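Local coordinates for protein thiosulfate reductase (Thermus thermophilus, PDB 2VPZ) that probably reduces sulfur compounds such as polysulfide or thiosulfate, using a molybdenum atom, two MGD cofactors and a [4Fe-4S] cluster, at residues 199-205 / 325-329; 231-237 / 246-252; 263-268 / 312-316. All blocks are in the same frame, centred on the assembly; numbering follows the deposited sequence.

Contact 1: 199-205 / 325-329; sequences NARYIVL and RAVLP
I203 and V327 pair in parallel where strand 202-206 meets strand 326-327, an outermost strand of a four-stranded parallel sheet. V327 bonds to the residues before and after I203. Its N-H reaches Y202 O at 3.1 Å. Its carbonyl O takes V204 N at 2.9 Å, an almost straight bond of 170° that lies in the carbonyl plane. Two residues before V327, R325 O receives R201 N at 2.7 Å and a second, weak bond from Y202 N. The sheet runs 248-250, 231-235, 202-206, 326-327, a strand order of 3-2-1-4. That is the order of a Rossmann-like alpha/beta fold, and here strand 1 lies between strands 2 and 4.

On the face that holds I203 and V327 the packing is apolar. I203 CG2 points anti to its own backbone N (CG1 has chi1 -60°) and meets P329 CD at 3.8 Å. The two side chains cross at about a right angle. V327 CG2 sits 3.9 Å from A200 CB. On the opposite side, with Y202, V204 CB meets L328 CG at 3.8 Å, and both side chains also touch M319 of helix 309-320. The hydroxyl of Y202 leads away to E318. The outer edge of 326-327 is met by side chains: N356 ND2 bonds A326 O, and N351 OD1 accepts L328 N.

At the start of the contact R201 and R325 run side by side, their guanidinium planes 8° apart. R201 CG lies 3.2 Å above one face of the R325 guanidinium, toward its rim. R201 NE and R325 NH2, two like charges, are 3.9 Å apart. The R201 chain bends at chi2 and chi3, and its NH2 bonds N228 O.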
loop_
_atom_site.group_PDB
_atom_site.type_symbol
_atom_site.label_atom_id
_atom_site.label_comp_id
_atom_site.label_asym_id
_atom_site.label_seq_id
_atom_site.Cartn_x
_atom_site.Cartn_y
_atom_site.Cartn_z
ATOM N N ASN A 199 -19.812 22.053 -11.687
ATOM C CA ASN A 199 -18.917 22.701 -12.649
ATOM C C ASN A 199 -17.764 23.460 -11.958
ATOM O O ASN A 199 -16.856 23.949 -12.628
ATOM C CB ASN A 199 -19.666 23.640 -13.609
ATOM C CG ASN A 199 -20.655 22.916 -14.509
ATOM O OD1 ASN A 199 -20.311 21.918 -15.149
ATOM N ND2 ASN A 199 -21.896 23.409 -14.559
ATOM N N ALA A 200 -17.799 23.560 -10.626
ATOM C CA ALA A 200 -16.736 24.246 -9.855
ATOM C C ALA A 200 -15.355 23.546 -10.035
ATOM O O ALA A 200 -15.274 22.313 -10.110
ATOM C CB ALA A 200 -17.125 24.357 -8.377
ATOM N N ARG A 201 -14.274 24.328 -10.067
ATOM C CA ARG A 201 -12.908 23.818 -10.338
ATOM C C ARG A 201 -11.871 24.014 -9.251
ATOM O O ARG A 201 -10.803 23.374 -9.218
ATOM C CB ARG A 201 -12.389 24.480 -11.598
ATOM C CG ARG A 201 -12.930 23.897 -12.872
ATOM C CD ARG A 201 -12.203 22.596 -13.174
ATOM N NE ARG A 201 -12.934 21.387 -12.793
ATOM C CZ ARG A 201 -12.435 20.156 -12.781
ATOM N NH1 ARG A 201 -11.173 19.955 -13.130
ATOM N NH2 ARG A 201 -13.196 19.130 -12.414
ATOM N N TYR A 202 -12.220 24.963 -8.391
ATOM C CA TYR A 202 -11.422 25.405 -7.248
ATOM C C TYR A 202 -12.476 25.963 -6.265
ATOM O O TYR A 202 -13.264 26.846 -6.618
ATOM C CB TYR A 202 -10.472 26.514 -7.742
ATOM C CG TYR A 202 -9.357 26.873 -6.775
ATOM C CD1 TYR A 202 -8.143 26.178 -6.770
ATOM C CD2 TYR A 202 -9.502 27.940 -5.874
ATOM C CE1 TYR A 202 -7.103 26.521 -5.914
ATOM C CE2 TYR A 202 -8.470 28.307 -5.005
ATOM C CZ TYR A 202 -7.272 27.595 -5.029
ATOM O OH TYR A 202 -6.244 27.929 -4.187
ATOM N N ILE A 203 -12.474 25.442 -5.044
ATOM C CA ILE A 203 -13.433 25.830 -4.003
ATOM C C ILE A 203 -12.793 26.291 -2.670
ATOM O O ILE A 203 -11.956 25.578 -2.111
ATOM C CB ILE A 203 -14.408 24.618 -3.712
ATOM C CG1 ILE A 203 -15.158 24.233 -4.982
ATOM C CG2 ILE A 203 -15.386 24.950 -2.555
ATOM C CD1 ILE A 203 -15.979 22.936 -4.850
ATOM N N VAL A 204 -13.162 27.464 -2.160
ATOM C CA VAL A 204 -12.602 27.926 -0.885
ATOM C C VAL A 204 -13.663 27.984 0.232
ATOM O O VAL A 204 -14.626 28.764 0.159
ATOM C CB VAL A 204 -11.867 29.330 -1.022
ATOM C CG1 VAL A 204 -11.217 29.717 0.328
ATOM C CG2 VAL A 204 -10.786 29.271 -2.131
ATOM N N LEU A 205 -13.471 27.129 1.240
ATOM C CA LEU A 205 -14.342 26.990 2.409
ATOM C C LEU A 205 -13.811 27.742 3.625
ATOM O O LEU A 205 -12.700 27.473 4.110
ATOM C CB LEU A 205 -14.539 25.493 2.796
ATOM C CG LEU A 205 -15.061 24.560 1.680
ATOM C CD1 LEU A 205 -15.157 23.111 2.184
ATOM C CD2 LEU A 205 -16.428 25.068 1.167
ATOM N N ARG A 325 -15.027 29.651 -12.780
ATOM C CA ARG A 325 -15.195 28.374 -12.070
ATOM C C ARG A 325 -14.409 28.118 -10.754
ATOM O O ARG A 325 -13.965 26.999 -10.442
ATOM C CB ARG A 325 -14.992 27.252 -13.103
ATOM C CG ARG A 325 -15.674 27.599 -14.437
ATOM C CD ARG A 325 -16.146 26.356 -15.140
ATOM N NE ARG A 325 -15.023 25.517 -15.507
ATOM C CZ ARG A 325 -15.015 24.185 -15.531
ATOM N NH1 ARG A 325 -16.102 23.504 -15.194
ATOM N NH2 ARG A 325 -13.911 23.530 -15.903
ATOM N N ALA A 326 -14.269 29.206 -10.006
ATOM C CA ALA A 326 -13.633 29.290 -8.696
ATOM C C ALA A 326 -14.696 29.962 -7.805
ATOM O O ALA A 326 -15.181 31.048 -8.168
ATOM C CB ALA A 326 -12.377 30.174 -8.760
ATOM N N VAL A 327 -15.065 29.324 -6.684
ATOM C CA VAL A 327 -16.074 29.820 -5.718
ATOM C C VAL A 327 -15.705 29.800 -4.228
ATOM O O VAL A 327 -15.093 28.835 -3.747
ATOM C CB VAL A 327 -17.385 28.949 -5.612
ATOM C CG1 VAL A 327 -18.629 29.753 -5.969
ATOM C CG2 VAL A 327 -17.236 27.656 -6.367
ATOM N N LEU A 328 -16.096 30.841 -3.497
ATOM C CA LEU A 328 -15.978 30.815 -2.040
ATOM C C LEU A 328 -17.450 30.623 -1.584
ATOM O O LEU A 328 -18.125 31.610 -1.310
ATOM C CB LEU A 328 -15.446 32.119 -1.433
ATOM C CG LEU A 328 -13.974 32.451 -1.494
ATOM C CD1 LEU A 328 -13.641 32.974 -2.856
ATOM C CD2 LEU A 328 -13.649 33.519 -0.474
ATOM N N PRO A 329 -17.973 29.372 -1.511
ATOM C CA PRO A 329 -19.377 29.372 -1.068
ATOM C C PRO A 329 -19.573 29.964 0.338
ATOM O O PRO A 329 -18.744 29.698 1.223
ATOM C CB PRO A 329 -19.797 27.893 -1.073
ATOM C CG PRO A 329 -18.690 27.159 -1.774
ATOM C CD PRO A 329 -17.437 28.011 -1.600
#

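Contact 2: 231-237 / 246-252; sequences KVVVVDP and AHRWLPI. With MGD (2-amino-5,6-dimercapto-7-methyl-3,7,8a,9-tetrahydro-8-oxa-1,3,9,10-tetraaza-anthracen-4-one guanosine dinucleotide), chain I.
V234 and its neighbours in strand 231-235 pair in parallel with R248, W249 and L250 of the outermost strand of a Rossmann-like sheet. The pairing is firm in the middle. V234 N bonds R248 O at 3.0 Å, and L250 N bonds V234 O at 2.8 Å. On the V233, V235 and L250 face, V235 CG2 meets L250 CG at 4.1 Å, and V235 CG1 meets I252 CB at 3.9 Å.

The K231 and H247 end is looser and open to solvent. K231 CB lies over one face of the H247 ring, but the fit is doubtful, because the model sets K231 CA and H247 CD2 too close.

W249 has CG anti to its backbone N (chi1 173°), and its ring edge comes to V234 O and D236 O. NE1 bonds D236 O at 3.0 Å, tilted out of the ring plane, and the ring also packs on another protein chain. A leucine here would probably leave D236 O without this N-H and open a gap beside D236 and P237. V235, D236 and P237 line the pocket for the guanosine part of MGD. V235 O accepts MGD N2. The D236 carboxylate takes both ribose hydroxyls, with OD2 2.7 Å from MGD O3'.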
loop_
_atom_site.group_PDB
_atom_site.type_symbol
_atom_site.label_atom_id
_atom_site.label_comp_id
_atom_site.label_asym_id
_atom_site.label_seq_id
_atom_site.Cartn_x
_atom_site.Cartn_y
_atom_site.Cartn_z
ATOM N N LYS A 231 -10.249 20.783 -6.670
ATOM C CA LYS A 231 -9.330 21.009 -5.573
ATOM C C LYS A 231 -9.899 22.126 -4.660
ATOM O O LYS A 231 -10.298 23.224 -5.107
ATOM C CB LYS A 231 -7.890 21.202 -6.095
ATOM C CG LYS A 231 -7.243 22.558 -6.173
ATOM C CD LYS A 231 -5.783 22.382 -6.668
ATOM C CE LYS A 231 -5.426 20.887 -6.908
ATOM N NZ LYS A 231 -4.582 20.675 -8.126
ATOM N N VAL A 232 -9.990 21.748 -3.383
ATOM C CA VAL A 232 -10.585 22.409 -2.218
ATOM C C VAL A 232 -9.648 23.022 -1.153
ATOM O O VAL A 232 -8.834 22.301 -0.566
ATOM C CB VAL A 232 -11.513 21.328 -1.487
ATOM C CG1 VAL A 232 -12.396 21.954 -0.415
ATOM C CG2 VAL A 232 -12.349 20.556 -2.532
ATOM N N VAL A 233 -9.777 24.320 -0.870
ATOM C CA VAL A 233 -8.960 24.987 0.160
ATOM C C VAL A 233 -9.810 25.242 1.447
ATOM O O VAL A 233 -10.884 25.812 1.364
ATOM C CB VAL A 233 -8.370 26.365 -0.358
ATOM C CG1 VAL A 233 -7.560 27.049 0.758
ATOM C CG2 VAL A 233 -7.464 26.139 -1.604
ATOM N N VAL A 234 -9.362 24.786 2.614
ATOM C CA VAL A 234 -10.122 25.016 3.848
ATOM C C VAL A 234 -9.382 25.968 4.808
ATOM O O VAL A 234 -8.199 25.796 5.082
ATOM C CB VAL A 234 -10.479 23.673 4.620
ATOM C CG1 VAL A 234 -11.064 23.979 6.022
ATOM C CG2 VAL A 234 -11.492 22.849 3.814
ATOM N N VAL A 235 -10.113 26.989 5.268
ATOM C CA VAL A 235 -9.632 28.011 6.202
ATOM C C VAL A 235 -10.420 27.736 7.503
ATOM O O VAL A 235 -11.654 27.835 7.523
ATOM C CB VAL A 235 -9.949 29.440 5.651
ATOM C CG1 VAL A 235 -9.385 30.510 6.585
ATOM C CG2 VAL A 235 -9.388 29.591 4.211
ATOM N N ASP A 236 -9.726 27.391 8.591
ATOM C CA ASP A 236 -10.372 27.004 9.858
ATOM C C ASP A 236 -9.257 26.827 10.928
ATOM O O ASP A 236 -8.184 26.319 10.616
ATOM C CB ASP A 236 -11.067 25.616 9.591
ATOM C CG ASP A 236 -12.172 25.244 10.626
ATOM O OD1 ASP A 236 -11.991 25.458 11.845
ATOM O OD2 ASP A 236 -13.223 24.664 10.194
ATOM N N PRO A 237 -9.491 27.275 12.191
ATOM C CA PRO A 237 -8.429 27.055 13.193
ATOM C C PRO A 237 -8.358 25.552 13.598
ATOM O O PRO A 237 -7.475 25.145 14.354
ATOM C CB PRO A 237 -8.818 27.963 14.368
ATOM C CG PRO A 237 -10.315 28.169 14.212
ATOM C CD PRO A 237 -10.524 28.188 12.703
ATOM N N ALA A 246 -8.844 18.312 1.679
ATOM C CA ALA A 246 -8.301 19.505 1.029
ATOM C C ALA A 246 -6.863 19.495 0.508
ATOM O O ALA A 246 -5.996 18.810 1.051
ATOM C CB ALA A 246 -8.494 20.727 1.995
ATOM N N HIS A 247 -6.622 20.257 -0.557
ATOM C CA HIS A 247 -5.310 20.390 -1.164
ATOM C C HIS A 247 -4.510 21.364 -0.275
ATOM O O HIS A 247 -3.342 21.124 -0.028
ATOM C CB HIS A 247 -5.551 20.741 -2.632
ATOM C CG HIS A 247 -6.498 19.835 -3.324
ATOM N ND1 HIS A 247 -6.109 18.697 -3.969
ATOM C CD2 HIS A 247 -7.830 19.802 -3.305
ATOM C CE1 HIS A 247 -7.166 17.994 -4.317
ATOM N NE2 HIS A 247 -8.236 18.653 -3.921
ATOM N N ARG A 248 -5.168 22.375 0.279
ATOM C CA ARG A 248 -4.520 23.283 1.238
ATOM C C ARG A 248 -5.329 23.506 2.550
ATOM O O ARG A 248 -6.543 23.693 2.496
ATOM C CB ARG A 248 -4.257 24.667 0.624
ATOM C CG ARG A 248 -3.658 24.658 -0.771
ATOM C CD ARG A 248 -3.519 26.074 -1.370
ATOM N NE ARG A 248 -2.268 26.725 -0.980
ATOM C CZ ARG A 248 -1.246 27.004 -1.791
ATOM N NH1 ARG A 248 -1.312 26.699 -3.075
ATOM N NH2 ARG A 248 -0.137 27.567 -1.310
ATOM N N TRP A 249 -4.680 23.442 3.718
ATOM C CA TRP A 249 -5.352 23.777 4.984
ATOM C C TRP A 249 -4.710 25.087 5.510
ATOM O O TRP A 249 -3.511 25.099 5.754
ATOM C CB TRP A 249 -5.202 22.696 6.090
ATOM C CG TRP A 249 -5.758 23.117 7.511
ATOM C CD1 TRP A 249 -6.889 23.861 7.779
ATOM C CD2 TRP A 249 -5.205 22.769 8.812
ATOM N NE1 TRP A 249 -7.055 23.997 9.147
ATOM C CE2 TRP A 249 -6.040 23.347 9.800
ATOM C CE3 TRP A 249 -4.079 22.032 9.228
ATOM C CZ2 TRP A 249 -5.789 23.207 11.186
ATOM C CZ3 TRP A 249 -3.817 21.887 10.615
ATOM C CH2 TRP A 249 -4.678 22.486 11.573
ATOM N N LEU A 250 -5.458 26.190 5.639
ATOM C CA LEU A 250 -4.882 27.421 6.229
ATOM C C LEU A 250 -5.340 27.496 7.737
ATOM O O LEU A 250 -6.490 27.896 8.016
ATOM C CB LEU A 250 -5.286 28.717 5.456
ATOM C CG LEU A 250 -5.404 28.771 3.913
ATOM C CD1 LEU A 250 -5.364 30.234 3.370
ATOM C CD2 LEU A 250 -4.287 27.947 3.259
ATOM N N PRO A 251 -4.470 27.088 8.727
ATOM C CA PRO A 251 -4.866 27.159 10.149
ATOM C C PRO A 251 -4.912 28.585 10.741
ATOM O O PRO A 251 -4.081 28.944 11.590
ATOM C CB PRO A 251 -3.877 26.262 10.900
ATOM C CG PRO A 251 -2.771 25.912 9.915
ATOM C CD PRO A 251 -3.141 26.497 8.545
ATOM N N ILE A 252 -5.900 29.363 10.294
ATOM C CA ILE A 252 -6.110 30.762 10.672
ATOM C C ILE A 252 -6.319 31.087 12.156
ATOM O O ILE A 252 -6.964 30.350 12.917
ATOM C CB ILE A 252 -7.323 31.378 9.836
ATOM C CG1 ILE A 252 -7.049 32.830 9.469
ATOM C CG2 ILE A 252 -8.649 31.230 10.628
ATOM C CD1 ILE A 252 -8.309 33.678 9.196
HETATM P PB MGD I . -19.501 26.970 10.538
HETATM O O1B MGD I . -19.743 27.702 11.798
HETATM O O2B MGD I . -19.142 27.678 9.333
HETATM O O3B MGD I . -20.888 26.173 10.505
HETATM O O3A MGD I . -22.644 24.359 10.185
HETATM P PA MGD I . -21.731 25.380 9.404
HETATM O O1A MGD I . -22.701 26.197 8.686
HETATM O O2A MGD I . -20.858 24.634 8.512
HETATM O "O5'" MGD I . -18.398 25.892 10.752
HETATM C "C5'" MGD I . -18.025 25.189 11.939
HETATM C "C4'" MGD I . -16.513 25.226 11.789
HETATM O "O4'" MGD I . -16.233 26.604 11.978
HETATM C "C3'" MGD I . -15.650 24.494 12.851
HETATM O "O3'" MGD I . -14.633 23.671 12.222
HETATM C "C2'" MGD I . -14.946 25.618 13.651
HETATM O "O2'" MGD I . -13.562 25.308 13.764
HETATM C "C1'" MGD I . -14.983 26.765 12.672
HETATM N N9 MGD I . -14.564 28.120 13.123
HETATM C C8 MGD I . -14.708 28.645 14.381
HETATM N N7 MGD I . -14.209 29.912 14.457
HETATM C C5 MGD I . -13.712 30.201 13.226
HETATM C C6 MGD I . -12.969 31.333 12.637
HETATM O O6 MGD I . -12.799 32.330 13.347
HETATM N N1 MGD I . -12.602 31.275 11.358
HETATM C C2 MGD I . -12.817 30.170 10.594
HETATM N N2 MGD I . -12.412 30.152 9.274
HETATM N N3 MGD I . -13.488 29.074 11.068
HETATM C C4 MGD I . -13.951 29.029 12.347
HETATM C C10 MGD I . -23.855 24.572 10.879
HETATM C C11 MGD I . -24.920 24.171 9.911
HETATM O O11 MGD I . -24.847 22.748 9.735
HETATM C C12 MGD I . -26.319 24.755 10.237
HETATM S S12 MGD I . -26.549 26.398 10.519
HETATM C C13 MGD I . -27.461 23.980 10.307
HETATM S S13 MGD I . -28.985 24.700 10.549
HETATM C C14 MGD I . -27.390 22.484 10.138
HETATM N N15 MGD I . -27.486 21.714 11.323
HETATM C C16 MGD I . -26.968 20.446 11.394
HETATM C C17 MGD I . -27.062 19.537 12.591
HETATM O O17 MGD I . -27.709 19.916 13.607
HETATM N N18 MGD I . -26.522 18.272 12.531
HETATM C C19 MGD I . -25.828 17.919 11.418
HETATM N N19 MGD I . -25.254 16.732 11.436
HETATM N N20 MGD I . -25.639 18.678 10.287
HETATM C C21 MGD I . -26.232 19.910 10.242
HETATM N N22 MGD I . -26.094 20.727 9.210
HETATM C C23 MGD I . -26.156 22.146 9.325
#

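Contact 3: 263-268 / 312-316; sequences AWIHVL and IREVA
W264 reaches across to helix 309-320 and presents the edge of its indole to I312. NE1 points at I312 O, 2.8 Å away and near the ring plane. The bond is weak, bent to 121° at the hydrogen. I312 O also takes a weak helical bond from A316 N. I312 CG2 meets W264 CD1 at 3.5 Å, the two side chains crossing at about a right angle. V315 CG1 comes obliquely to W264 CZ2 at 3.3 Å, a close fit.

A316 is the small residue where the backbones come nearest. Its CB sits 3.8 Å from W264 CD1 and 4.0 Å from V267 CG1. L268 CD2 lies 3.4 Å from A316 O. With chi1 at -82°, W264 CG stands beside its own backbone N, and this swings the ring over toward the other helix.

The two helix segments cross at -60°, their axes 9.4 Å apart. The next shell holds them. R313 forms a salt bridge with E299, and A301 of helix 298-305 touches A263 and I312. Helix 341-354 packs on I265 and L268. Toward the sheet, W264 rests on L250 and V315 on R248, both of strand 248-250.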
loop_
_atom_site.group_PDB
_atom_site.type_symbol
_atom_site.label_atom_id
_atom_site.label_comp_id
_atom_site.label_asym_id
_atom_site.label_seq_id
_atom_site.Cartn_x
_atom_site.Cartn_y
_atom_site.Cartn_z
ATOM N N ALA A 263 -7.201 41.212 2.016
ATOM C CA ALA A 263 -5.896 41.036 1.344
ATOM C C ALA A 263 -6.002 40.228 0.028
ATOM O O ALA A 263 -5.137 40.327 -0.845
ATOM C CB ALA A 263 -4.839 40.387 2.301
ATOM N N TRP A 264 -7.040 39.412 -0.107
ATOM C CA TRP A 264 -7.268 38.679 -1.349
ATOM C C TRP A 264 -7.946 39.663 -2.327
ATOM O O TRP A 264 -7.670 39.644 -3.531
ATOM C CB TRP A 264 -8.143 37.431 -1.152
ATOM C CG TRP A 264 -7.416 36.192 -0.647
ATOM C CD1 TRP A 264 -6.060 35.964 -0.642
ATOM C CD2 TRP A 264 -8.014 35.012 -0.083
ATOM N NE1 TRP A 264 -5.790 34.726 -0.105
ATOM C CE2 TRP A 264 -6.966 34.120 0.244
ATOM C CE3 TRP A 264 -9.338 34.624 0.175
ATOM C CZ2 TRP A 264 -7.203 32.851 0.824
ATOM C CZ3 TRP A 264 -9.585 33.367 0.750
ATOM C CH2 TRP A 264 -8.514 32.496 1.068
ATOM N N ILE A 265 -8.840 40.506 -1.813
ATOM C CA ILE A 265 -9.541 41.531 -2.617
ATOM C C ILE A 265 -8.418 42.426 -3.202
ATOM O O ILE A 265 -8.391 42.724 -4.398
ATOM C CB ILE A 265 -10.568 42.409 -1.738
ATOM C CG1 ILE A 265 -11.936 41.708 -1.611
ATOM C CG2 ILE A 265 -10.722 43.812 -2.364
ATOM C CD1 ILE A 265 -12.809 42.222 -0.423
ATOM N N HIS A 266 -7.486 42.827 -2.342
ATOM C CA HIS A 266 -6.317 43.618 -2.747
ATOM C C HIS A 266 -5.480 42.922 -3.856
ATOM O O HIS A 266 -5.095 43.569 -4.831
ATOM C CB HIS A 266 -5.371 43.922 -1.543
ATOM C CG HIS A 266 -4.084 44.596 -1.880
ATOM N ND1 HIS A 266 -3.737 45.823 -1.373
ATOM C CD2 HIS A 266 -3.065 44.216 -2.649
ATOM C CE1 HIS A 266 -2.558 46.179 -1.831
ATOM N NE2 HIS A 266 -2.129 45.211 -2.613
ATOM N N VAL A 267 -5.181 41.626 -3.724
ATOM C CA VAL A 267 -4.374 40.946 -4.750
ATOM C C VAL A 267 -5.069 40.835 -6.137
ATOM O O VAL A 267 -4.422 41.010 -7.159
ATOM C CB VAL A 267 -3.836 39.518 -4.293
ATOM C CG1 VAL A 267 -3.046 38.845 -5.441
ATOM C CG2 VAL A 267 -2.933 39.662 -3.047
ATOM N N LEU A 268 -6.378 40.586 -6.177
ATOM C CA LEU A 268 -7.130 40.502 -7.444
ATOM C C LEU A 268 -7.318 41.893 -8.112
ATOM O O LEU A 268 -7.400 41.995 -9.346
ATOM C CB LEU A 268 -8.501 39.802 -7.254
ATOM C CG LEU A 268 -8.596 38.447 -6.520
ATOM C CD1 LEU A 268 -10.063 38.139 -6.132
ATOM C CD2 LEU A 268 -7.995 37.321 -7.384
ATOM N N ILE A 312 -0.928 33.556 1.152
ATOM C CA ILE A 312 -2.065 34.460 0.844
ATOM C C ILE A 312 -2.147 34.875 -0.652
ATOM O O ILE A 312 -3.233 34.907 -1.251
ATOM C CB ILE A 312 -2.078 35.728 1.770
ATOM C CG1 ILE A 312 -2.158 35.272 3.237
ATOM C CG2 ILE A 312 -3.219 36.692 1.319
ATOM C CD1 ILE A 312 -2.227 36.348 4.326
ATOM N N ARG A 313 -0.986 35.165 -1.230
ATOM C CA ARG A 313 -0.798 35.505 -2.647
ATOM C C ARG A 313 -1.126 34.345 -3.604
ATOM O O ARG A 313 -1.912 34.504 -4.551
ATOM C CB ARG A 313 0.638 35.935 -2.918
ATOM C CG ARG A 313 0.767 37.401 -3.003
ATOM C CD ARG A 313 2.077 37.909 -3.518
ATOM N NE ARG A 313 2.208 39.209 -2.906
ATOM C CZ ARG A 313 2.868 39.444 -1.786
ATOM N NH1 ARG A 313 3.502 38.457 -1.169
ATOM N NH2 ARG A 313 2.804 40.649 -1.236
ATOM N N GLU A 314 -0.482 33.204 -3.372
ATOM C CA GLU A 314 -0.684 31.975 -4.154
ATOM C C GLU A 314 -2.173 31.580 -4.200
ATOM O O GLU A 314 -2.696 31.261 -5.274
ATOM C CB GLU A 314 0.146 30.813 -3.578
ATOM C CG GLU A 314 1.524 30.578 -4.217
ATOM C CD GLU A 314 2.464 29.645 -3.404
ATOM O OE1 GLU A 314 2.001 28.608 -2.860
ATOM O OE2 GLU A 314 3.675 29.963 -3.338
ATOM N N VAL A 315 -2.864 31.587 -3.064
ATOM C CA VAL A 315 -4.284 31.245 -3.086
ATOM C C VAL A 315 -5.113 32.206 -3.970
ATOM O O VAL A 315 -5.948 31.735 -4.732
ATOM C CB VAL A 315 -4.889 31.125 -1.632
ATOM C CG1 VAL A 315 -6.433 30.901 -1.686
ATOM C CG2 VAL A 315 -4.216 29.960 -0.912
ATOM N N ALA A 316 -4.895 33.519 -3.927
ATOM C CA ALA A 316 -5.665 34.415 -4.808
ATOM C C ALA A 316 -5.334 34.237 -6.308
ATOM O O ALA A 316 -6.221 34.371 -7.157
ATOM C CB ALA A 316 -5.471 35.895 -4.416
#

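Contacts 1 and 2 are neighbouring pairings in one parallel sheet, their centres 13 Å apart. Strands 202-206 and 231-235 join them, with a probable hydrogen bond from V233 N to I203 O at 2.8 Å. Contact 3 joins two of the helices that pack on this sheet, its centre 15 Å from both others. W264 CH2 packs on V204 CG1 of contact 1 at 3.9 Å. R248 NH2 of contact 2 makes a salt bridge to E314 OE1 at 2.8 Å. Contact 2 touches MGD directly. The side chains of L205 and W264 stay about 8 and 9 Å from a bound MGD. Contacts 2 and 3 lie within the chain loop closed by contact 1.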